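Long-range contacts in HI1317 (Haemophilus influenzae, PDB 1JOV), which probably interconverts the alpha and beta anomers of glucose 6-phosphate, as a member of the glucose-6-phosphate 1-epimerase family: residues 105-110 with 126-131; 138-143 with 256-261; 193-198 with 223-228. One frame throughout, in Å; residues are numbered along the deposited sequence. Where two conformers were deposited one is given.

Contact 1. Residues 105-110 with 126-131; sequences VHKVRL and SMVFTD
V108 and F129 pair through their backbones at one end of this antiparallel ladder: V108 N donates to F129 O, and F129 N returns a nearly straight bond to V108 O (2.8 Å, 173° at the hydrogen). Two residues on, L110 and M127 repeat the exchange, with M127 N 2.8 Å from L110 O. The non-hydrogen-bonded pair between them, R109 and V128, turns its backbone bonds outward, R109 to Y102 and V128 to H134. Carbonyls also receive CA-H contacts, the shortest from K107 CA to F129 O at 3.2 Å.

On the face of K107, R109 and V128, long polar chains suit a partly exposed surface. The K107 methylenes cover one branch of V128, K107 CG lying 3.8 Å from V128 CG1. R109, with CG anti to its backbone N (chi1 -175°) and extended on to NE, meets V128 CG2 mainly through NH1 (3.6 Å). S126 CB sits over one face of the guanidinium, 3.5 Å from R109 NH2, while R109 NE is taken by a salt bridge to E111. Past the strand end, T130 OG1 pairs with K132 N.

The other face carries V108, L110, M127 and F129, apolar residues with no polar ends to satisfy. L110 CD1 meets F129 CE2 at 4.0 Å, and the group packs on strands 21-28, 31-36 and 41-47. This is a beta hairpin with one face turned into the beta-sandwich of the galactose mutarotase-like fold.

Contact 2. Residues 138-143 with 256-261; sequences THYGEE and LEFGES
H139 and F258 have the most surface buried here, H139 on the end of strand 133-139 and F258 in the turn that meets it. H139 O accepts a bond from G259 N (2.7 Å), while H139 N makes a weak one to E260 O. CG anti to the backbone N (chi1 165°) sends the H139 side chain toward the other segment, where its CD2 comes 3.3 Å from L256 O. The ring's polar atoms are engaged too: ND1 bonds the hydroxyl of Y77, and NE2 makes a weak bond to E143 O.

The turn, E257 to E260, is a type II beta turn leading into strand 261-268, the neighbour of 133-139 in the sheet; T138 and S261 form the non-hydrogen-bonded bridge where they meet. G259 occupies the third position, where the positive phi of 80° suits a residue without a side chain. E260 OE1 reaches back to E257 N and also pairs with R251.

F258, at the second position, presents its face to the edge of Y140 in a T-shaped stack, planes at 67° and Y140 CD1 3.8 Å from F258 CZ. G141 O lies at the edge of the F258 ring. T138 touches S261 CB through OG1 at 3.4 Å.

Contact 3. Residues 193-198 with 223-228; sequences CIYSAE and FVLWNP
F223 and Y195 open an antiparallel pairing of strands 222-227 and 191-196, inner neighbours in a seven-stranded sheet of the galactose mutarotase-like beta-sandwich fold. F223 N gives its hydrogen to Y195 O and F223 O accepts one from Y195 N, each at 2.8 Å, so the N-H and C=O of both residues are satisfied. F223 O also lies at the edge of the Y195 ring. The phenyl group of F223 swings toward the end of the other strand, where A197 CB lies over one face, 3.9 Å from the ring centroid in a CH-pi contact. A small methyl suits this place, since it can come close to the ring: A197 CB is 3.6 Å from F223 CE2.

V224 follows, in a non-hydrogen-bonded pair with I194. Its CG2 meets I194 CG1 at 4.2 Å, a light contact between two branched apolar residues. Its backbone hydrogen bonds go instead to E248, a predicted catalytic residue on the neighbouring strand 244-251, whose side chain V224 also touches.

L225 returns to the face of Y195 and exchanges two backbone bonds with C193, the straighter from C193 N to L225 O (173° at the hydrogen). The C193 side chain has two conformers and touches C170; a disulfide between them has been seen in this protein and would link this strand to strand 169-172. L225 lies beside Y195, pointing the same way, with L225 CB and CD2 each 4.0 Å from Y195 CE1.

The ladder continues beyond the first segment: N227 bonds through its backbone to V191, while on the other flank W226 bonds to C246. N227 ND2 gives a hydrogen bond to Y241 O, and P228 CD sits 3.8 Å above one face of the W226 ring, offset toward its rim.

In the fold
Contacts 1 and 2 belong to one eight-stranded sheet: strands 121-129 and 133-139 are neighbours in it and follow one another in the chain. Their centres are 24 Å apart, yet their nearest atoms come within about 6 Å. Contact 3 sits in a different, seven-stranded sheet, on the opposite side of the chain's centre from contact 1, with about 16 Å between nearest atoms. Along the sequence it falls wholly between the two segments that contact 2 brings together. Contact 3 alone approaches the predicted active site: the side chain of V224 is about 3 Å from that of E248 and about 6 Å from that of H150, whereas contacts 1 and 2 lie away from both.

Contact 1. Residues 105-110 with 126-131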
loop_
_atom_site.group_PDB
_atom_site.type_symbol
_atom_site.label_atom_id
_atom_site.label_comp_id
_atom_site.label_asym_id
_atom_site.label_seq_id
_atom_site.Cartn_x
_atom_site.Cartn_y
_atom_site.Cartn_z
ATOM N N VAL A 105 -11.402 17.611 14.166
ATOM C CA VAL A 105 -11.098 18.667 13.281
ATOM C C VAL A 105 -9.936 18.447 12.371
ATOM O O VAL A 105 -10.038 18.706 11.192
ATOM C CB VAL A 105 -10.867 19.996 14.112
ATOM C CG1 VAL A 105 -9.944 20.918 13.355
ATOM C CG2 VAL A 105 -12.168 20.626 14.382
ATOM N N HIS A 106 -8.784 18.044 12.897
ATOM C CA HIS A 106 -7.659 17.956 11.951
ATOM C C HIS A 106 -7.169 16.548 11.706
ATOM O O HIS A 106 -6.045 16.392 11.275
ATOM C CB HIS A 106 -6.445 18.763 12.434
ATOM C CG HIS A 106 -6.711 20.223 12.530
ATOM N ND1 HIS A 106 -6.896 21.015 11.420
ATOM C CD2 HIS A 106 -6.878 21.023 13.603
ATOM C CE1 HIS A 106 -7.137 22.255 11.808
ATOM N NE2 HIS A 106 -7.133 22.284 13.127
ATOM N N LYS A 107 -7.963 15.551 12.037
ATOM C CA LYS A 107 -7.423 14.185 11.977
ATOM C C LYS A 107 -8.499 13.118 12.001
ATOM O O LYS A 107 -9.544 13.246 12.668
ATOM C CB LYS A 107 -6.511 13.975 13.169
ATOM C CG LYS A 107 -5.885 12.587 13.270
ATOM C CD LYS A 107 -5.412 12.271 14.695
ATOM C CE LYS A 107 -4.013 12.802 14.922
ATOM N NZ LYS A 107 -3.466 12.420 16.282
ATOM N N VAL A 108 -8.190 12.060 11.305
ATOM C CA VAL A 108 -9.122 10.956 11.272
ATOM C C VAL A 108 -8.387 9.666 11.498
ATOM O O VAL A 108 -7.381 9.399 10.848
ATOM C CB VAL A 108 -9.868 10.908 9.946
ATOM C CG1 VAL A 108 -10.830 9.738 9.887
ATOM C CG2 VAL A 108 -10.633 12.214 9.736
ATOM N N ARG A 109 -8.915 8.874 12.413
ATOM C CA ARG A 109 -8.256 7.566 12.675
ATOM C C ARG A 109 -9.210 6.426 12.396
ATOM O O ARG A 109 -10.269 6.411 12.964
ATOM C CB ARG A 109 -7.799 7.467 14.136
ATOM C CG ARG A 109 -6.982 6.135 14.393
ATOM C CD ARG A 109 -6.453 6.020 15.907
ATOM N NE ARG A 109 -5.698 4.744 16.089
ATOM C CZ ARG A 109 -4.375 4.606 16.037
ATOM N NH1 ARG A 109 -3.585 5.690 15.926
ATOM N NH2 ARG A 109 -3.843 3.374 16.183
ATOM N N LEU A 110 -8.844 5.439 11.517
ATOM C CA LEU A 110 -9.684 4.247 11.286
ATOM C C LEU A 110 -8.839 3.040 11.699
ATOM O O LEU A 110 -7.595 3.049 11.440
ATOM C CB LEU A 110 -9.872 4.106 9.763
ATOM C CG LEU A 110 -10.605 5.319 9.115
ATOM C CD1 LEU A 110 -10.797 4.896 7.588
ATOM C CD2 LEU A 110 -11.903 5.691 9.809
ATOM N N SER A 126 -4.070 0.198 11.326
ATOM C CA SER A 126 -4.620 1.504 11.637
ATOM C C SER A 126 -4.215 2.478 10.544
ATOM O O SER A 126 -3.147 2.405 9.975
ATOM C CB SER A 126 -4.068 2.124 12.972
ATOM O OG SER A 126 -2.659 2.270 12.923
ATOM N N MET A 127 -5.051 3.476 10.322
ATOM C CA MET A 127 -4.746 4.495 9.348
ATOM C C MET A 127 -5.078 5.854 9.962
ATOM O O MET A 127 -6.166 6.005 10.450
ATOM C CB MET A 127 -5.593 4.331 8.068
ATOM C CG MET A 127 -5.372 2.915 7.438
ATOM S SD MET A 127 -6.446 2.792 5.946
ATOM C CE MET A 127 -6.173 1.040 5.548
ATOM N N VAL A 128 -4.130 6.790 9.968
ATOM C CA VAL A 128 -4.310 8.095 10.547
ATOM C C VAL A 128 -4.122 9.124 9.416
ATOM O O VAL A 128 -3.066 9.195 8.804
ATOM C CB VAL A 128 -3.315 8.383 11.713
ATOM C CG1 VAL A 128 -3.607 9.747 12.333
ATOM C CG2 VAL A 128 -3.376 7.286 12.761
ATOM N N PHE A 129 -5.174 9.896 9.160
ATOM C CA PHE A 129 -5.193 10.917 8.113
ATOM C C PHE A 129 -5.155 12.356 8.660
ATOM O O PHE A 129 -6.043 12.781 9.408
ATOM C CB PHE A 129 -6.489 10.785 7.271
ATOM C CG PHE A 129 -6.695 9.402 6.678
ATOM C CD1 PHE A 129 -6.154 9.097 5.434
ATOM C CD2 PHE A 129 -7.405 8.408 7.332
ATOM C CE1 PHE A 129 -6.303 7.870 4.838
ATOM C CE2 PHE A 129 -7.579 7.173 6.742
ATOM C CZ PHE A 129 -7.032 6.871 5.488
ATOM N N THR A 130 -4.124 13.055 8.257
ATOM C CA THR A 130 -3.891 14.476 8.568
ATOM C C THR A 130 -3.472 15.052 7.209
ATOM O O THR A 130 -4.061 14.756 6.161
ATOM C CB THR A 130 -2.733 14.609 9.609
ATOM O OG1 THR A 130 -1.538 13.921 9.153
ATOM C CG2 THR A 130 -3.148 14.022 10.948
ATOM N N ASP A 131 -2.461 15.913 7.165
ATOM C CA ASP A 131 -1.884 16.188 5.864
ATOM C C ASP A 131 -1.020 15.027 5.414
ATOM O O ASP A 131 -0.542 14.988 4.273
ATOM C CB ASP A 131 -0.990 17.454 5.938
ATOM C CG ASP A 131 0.130 17.322 6.976
ATOM O OD1 ASP A 131 -0.168 17.121 8.186
ATOM O OD2 ASP A 131 1.359 17.418 6.682
#

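Contact 2. Residues 138-143 with 256-261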
loop_
_atom_site.group_PDB
_atom_site.type_symbol
_atom_site.label_atom_id
_atom_site.label_comp_id
_atom_site.label_asym_id
_atom_site.label_seq_id
_atom_site.Cartn_x
_atom_site.Cartn_y
_atom_site.Cartn_z
ATOM N N THR A 138 -0.096 -4.528 12.364
ATOM C CA THR A 138 0.426 -5.285 13.504
ATOM C C THR A 138 -0.047 -6.685 13.365
ATOM O O THR A 138 -1.248 -6.974 13.126
ATOM C CB THR A 138 -0.135 -4.741 14.854
ATOM O OG1 THR A 138 0.141 -3.311 14.899
ATOM C CG2 THR A 138 0.624 -5.446 16.052
ATOM N N HIS A 139 0.866 -7.568 13.709
ATOM C CA HIS A 139 0.698 -9.002 13.668
ATOM C C HIS A 139 0.381 -9.601 15.045
ATOM O O HIS A 139 1.138 -9.357 15.958
ATOM C CB HIS A 139 2.096 -9.506 13.236
ATOM C CG HIS A 139 2.364 -10.948 13.436
ATOM N ND1 HIS A 139 1.527 -11.964 13.026
ATOM C CD2 HIS A 139 3.455 -11.557 13.975
ATOM C CE1 HIS A 139 2.112 -13.128 13.287
ATOM N NE2 HIS A 139 3.243 -12.905 13.917
ATOM N N TYR A 140 -0.691 -10.380 15.143
ATOM C CA TYR A 140 -1.017 -11.057 16.370
ATOM C C TYR A 140 -1.068 -12.553 16.164
ATOM O O TYR A 140 -1.749 -13.288 16.900
ATOM C CB TYR A 140 -2.357 -10.554 16.909
ATOM C CG TYR A 140 -2.244 -9.099 17.377
ATOM C CD1 TYR A 140 -1.447 -8.733 18.444
ATOM C CD2 TYR A 140 -2.966 -8.125 16.727
ATOM C CE1 TYR A 140 -1.381 -7.379 18.814
ATOM C CE2 TYR A 140 -2.912 -6.808 17.078
ATOM C CZ TYR A 140 -2.116 -6.417 18.112
ATOM O OH TYR A 140 -2.039 -5.096 18.479
ATOM N N GLY A 141 -0.344 -12.996 15.132
ATOM C CA GLY A 141 -0.305 -14.349 14.655
ATOM C C GLY A 141 0.275 -15.410 15.554
ATOM O O GLY A 141 0.721 -15.159 16.670
ATOM N N GLU A 142 0.280 -16.615 15.000
ATOM C CA GLU A 142 0.744 -17.784 15.733
ATOM C C GLU A 142 2.191 -18.034 15.556
ATOM O O GLU A 142 2.845 -18.608 16.425
ATOM C CB GLU A 142 -0.042 -19.035 15.337
ATOM C CG GLU A 142 -1.541 -18.892 15.638
ATOM C CD GLU A 142 -2.381 -20.076 15.187
ATOM O OE1 GLU A 142 -1.817 -21.068 14.662
ATOM O OE2 GLU A 142 -3.618 -20.011 15.369
ATOM N N GLU A 143 2.724 -17.625 14.453
ATOM C CA GLU A 143 4.137 -17.803 14.253
ATOM C C GLU A 143 4.761 -16.560 13.687
ATOM O O GLU A 143 4.099 -15.626 13.256
ATOM C CB GLU A 143 4.402 -18.997 13.344
ATOM C CG GLU A 143 4.369 -20.358 14.033
ATOM C CD GLU A 143 4.710 -21.473 13.062
ATOM O OE1 GLU A 143 3.961 -21.653 12.081
ATOM O OE2 GLU A 143 5.740 -22.165 13.288
ATOM N N LEU A 256 8.345 -10.806 11.726
ATOM C CA LEU A 256 7.570 -10.120 12.751
ATOM C C LEU A 256 7.116 -11.112 13.762
ATOM O O LEU A 256 6.610 -12.209 13.394
ATOM C CB LEU A 256 6.285 -9.531 12.164
ATOM C CG LEU A 256 6.530 -8.329 11.321
ATOM C CD1 LEU A 256 5.266 -8.033 10.407
ATOM C CD2 LEU A 256 6.759 -7.057 12.158
ATOM N N GLU A 257 7.235 -10.769 15.053
ATOM C CA GLU A 257 6.752 -11.606 16.094
ATOM C C GLU A 257 5.437 -10.997 16.648
ATOM O O GLU A 257 5.134 -9.820 16.381
ATOM C CB GLU A 257 7.826 -11.825 17.203
ATOM C CG GLU A 257 8.964 -12.763 16.838
ATOM C CD GLU A 257 8.555 -14.171 16.392
ATOM O OE1 GLU A 257 7.686 -14.830 17.000
ATOM O OE2 GLU A 257 9.163 -14.658 15.423
ATOM N N PHE A 258 4.773 -11.767 17.513
ATOM C CA PHE A 258 3.473 -11.373 18.028
ATOM C C PHE A 258 3.538 -9.919 18.543
ATOM O O PHE A 258 4.461 -9.616 19.264
ATOM C CB PHE A 258 3.086 -12.322 19.128
ATOM C CG PHE A 258 1.746 -12.095 19.680
ATOM C CD1 PHE A 258 1.576 -11.198 20.736
ATOM C CD2 PHE A 258 0.591 -12.801 19.194
ATOM C CE1 PHE A 258 0.321 -10.963 21.308
ATOM C CE2 PHE A 258 -0.651 -12.511 19.804
ATOM C CZ PHE A 258 -0.780 -11.606 20.846
ATOM N N GLY A 259 2.632 -9.030 18.146
ATOM C CA GLY A 259 2.597 -7.657 18.628
ATOM C C GLY A 259 3.530 -6.674 18.032
ATOM O O GLY A 259 3.371 -5.470 18.300
ATOM N N GLU A 260 4.416 -7.100 17.120
ATOM C CA GLU A 260 5.290 -6.183 16.431
ATOM C C GLU A 260 4.584 -5.529 15.251
ATOM O O GLU A 260 3.708 -6.132 14.646
ATOM C CB GLU A 260 6.550 -6.844 15.972
ATOM C CG GLU A 260 7.404 -7.408 17.156
ATOM C CD GLU A 260 8.771 -7.889 16.720
ATOM O OE1 GLU A 260 8.910 -8.494 15.646
ATOM O OE2 GLU A 260 9.749 -7.634 17.412
ATOM N N SER A 261 4.842 -4.287 15.000
ATOM C CA SER A 261 4.240 -3.638 13.870
ATOM C C SER A 261 5.218 -3.118 12.841
ATOM O O SER A 261 6.458 -3.064 13.102
ATOM C CB SER A 261 3.382 -2.495 14.380
ATOM O OG SER A 261 4.249 -1.633 15.048
#

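Contact 3. Residues 193-198 with 223-228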
loop_
_atom_site.group_PDB
_atom_site.type_symbol
_atom_site.label_atom_id
_atom_site.label_comp_id
_atom_site.label_asym_id
_atom_site.label_seq_id
_atom_site.Cartn_x
_atom_site.Cartn_y
_atom_site.Cartn_z
ATOM N N CYS A 193 13.320 -5.131 -7.113
ATOM C CA CYS A 193 14.491 -5.277 -6.276
ATOM C C CYS A 193 14.299 -4.999 -4.803
ATOM O O CYS A 193 13.558 -4.101 -4.409
ATOM C CB CYS A 193 15.634 -4.438 -6.842
ATOM S SG CYS A 193 15.532 -2.691 -6.483
ATOM N N ILE A 194 14.973 -5.765 -3.985
ATOM C CA ILE A 194 14.869 -5.648 -2.551
ATOM C C ILE A 194 16.068 -4.953 -1.944
ATOM O O ILE A 194 17.195 -5.467 -2.010
ATOM C CB ILE A 194 14.753 -7.038 -1.918
ATOM C CG1 ILE A 194 13.658 -7.853 -2.614
ATOM C CG2 ILE A 194 14.448 -6.943 -0.430
ATOM C CD1 ILE A 194 13.634 -9.316 -2.212
ATOM N N TYR A 195 15.853 -3.795 -1.358
ATOM C CA TYR A 195 16.878 -3.088 -0.641
ATOM C C TYR A 195 16.804 -3.335 0.867
ATOM O O TYR A 195 15.729 -3.506 1.444
ATOM C CB TYR A 195 16.676 -1.581 -0.723
ATOM C CG TYR A 195 16.875 -0.885 -2.071
ATOM C CD1 TYR A 195 15.883 -0.889 -3.041
ATOM C CD2 TYR A 195 18.038 -0.170 -2.342
ATOM C CE1 TYR A 195 16.023 -0.206 -4.246
ATOM C CE2 TYR A 195 18.188 0.504 -3.522
ATOM C CZ TYR A 195 17.197 0.492 -4.489
ATOM O OH TYR A 195 17.382 1.205 -5.692
ATOM N N SER A 196 17.960 -3.363 1.503
ATOM C CA SER A 196 18.023 -3.331 2.937
ATOM C C SER A 196 17.520 -1.939 3.281
ATOM O O SER A 196 17.715 -1.007 2.529
ATOM C CB SER A 196 19.475 -3.512 3.449
ATOM O OG SER A 196 20.011 -4.765 3.033
ATOM N N ALA A 197 16.827 -1.814 4.394
ATOM C CA ALA A 197 16.272 -0.570 4.913
ATOM C C ALA A 197 17.247 0.149 5.818
ATOM O O ALA A 197 17.021 0.307 7.025
ATOM C CB ALA A 197 14.991 -0.871 5.722
ATOM N N GLU A 198 18.330 0.637 5.239
ATOM C CA GLU A 198 19.362 1.272 6.035
ATOM C C GLU A 198 18.842 2.498 6.736
ATOM O O GLU A 198 19.022 2.678 7.941
ATOM C CB GLU A 198 20.553 1.627 5.138
ATOM C CG GLU A 198 21.259 0.417 4.534
ATOM C CD GLU A 198 21.639 -0.624 5.576
ATOM O OE1 GLU A 198 21.225 -0.483 6.750
ATOM O OE2 GLU A 198 22.344 -1.597 5.221
ATOM N N PHE A 223 13.041 -2.811 1.744
ATOM C CA PHE A 223 12.232 -1.891 0.936
ATOM C C PHE A 223 12.238 -2.484 -0.460
ATOM O O PHE A 223 13.301 -2.691 -1.028
ATOM C CB PHE A 223 12.771 -0.444 0.844
ATOM C CG PHE A 223 12.731 0.363 2.086
ATOM C CD1 PHE A 223 11.531 0.464 2.814
ATOM C CD2 PHE A 223 13.855 1.065 2.534
ATOM C CE1 PHE A 223 11.460 1.190 3.976
ATOM C CE2 PHE A 223 13.806 1.799 3.703
ATOM C CZ PHE A 223 12.616 1.844 4.411
ATOM N N VAL A 224 11.063 -2.771 -1.026
ATOM C CA VAL A 224 10.993 -3.389 -2.334
ATOM C C VAL A 224 10.607 -2.314 -3.387
ATOM O O VAL A 224 9.600 -1.580 -3.248
ATOM C CB VAL A 224 9.951 -4.540 -2.306
ATOM C CG1 VAL A 224 9.766 -5.213 -3.675
ATOM C CG2 VAL A 224 10.316 -5.635 -1.280
ATOM N N LEU A 225 11.408 -2.166 -4.434
ATOM C CA LEU A 225 11.091 -1.150 -5.434
ATOM C C LEU A 225 10.665 -1.944 -6.627
ATOM O O LEU A 225 11.406 -2.838 -7.044
ATOM C CB LEU A 225 12.331 -0.337 -5.755
ATOM C CG LEU A 225 12.146 0.795 -6.769
ATOM C CD1 LEU A 225 11.224 1.882 -6.254
ATOM C CD2 LEU A 225 13.570 1.375 -7.047
ATOM N N TRP A 226 9.462 -1.655 -7.176
ATOM C CA TRP A 226 8.901 -2.500 -8.248
ATOM C C TRP A 226 8.066 -1.749 -9.300
ATOM O O TRP A 226 7.207 -0.973 -8.961
ATOM C CB TRP A 226 7.962 -3.549 -7.705
ATOM C CG TRP A 226 7.291 -4.401 -8.736
ATOM C CD1 TRP A 226 7.892 -5.213 -9.687
ATOM C CD2 TRP A 226 5.877 -4.446 -9.024
ATOM N NE1 TRP A 226 6.939 -5.814 -10.468
ATOM C CE2 TRP A 226 5.688 -5.382 -10.064
ATOM C CE3 TRP A 226 4.731 -3.863 -8.424
ATOM C CZ2 TRP A 226 4.436 -5.661 -10.581
ATOM C CZ3 TRP A 226 3.471 -4.148 -8.943
ATOM C CH2 TRP A 226 3.317 -5.063 -9.979
ATOM N N ASN A 227 8.319 -2.033 -10.595
ATOM C CA ASN A 227 7.546 -1.504 -11.745
ATOM C C ASN A 227 7.637 -2.596 -12.800
ATOM O O ASN A 227 8.734 -3.013 -13.148
ATOM C CB ASN A 227 8.061 -0.124 -12.225
ATOM C CG ASN A 227 7.166 0.478 -13.352
ATOM O OD1 ASN A 227 7.089 -0.107 -14.456
ATOM N ND2 ASN A 227 6.408 1.543 -13.040
ATOM N N PRO A 228 6.517 -3.151 -13.208
ATOM C CA PRO A 228 6.515 -4.319 -14.076
ATOM C C PRO A 228 6.931 -3.940 -15.525
ATOM O O PRO A 228 7.222 -4.824 -16.347
ATOM C CB PRO A 228 5.042 -4.760 -14.056
ATOM C CG PRO A 228 4.270 -3.509 -13.789
ATOM C CD PRO A 228 5.153 -2.693 -12.916
#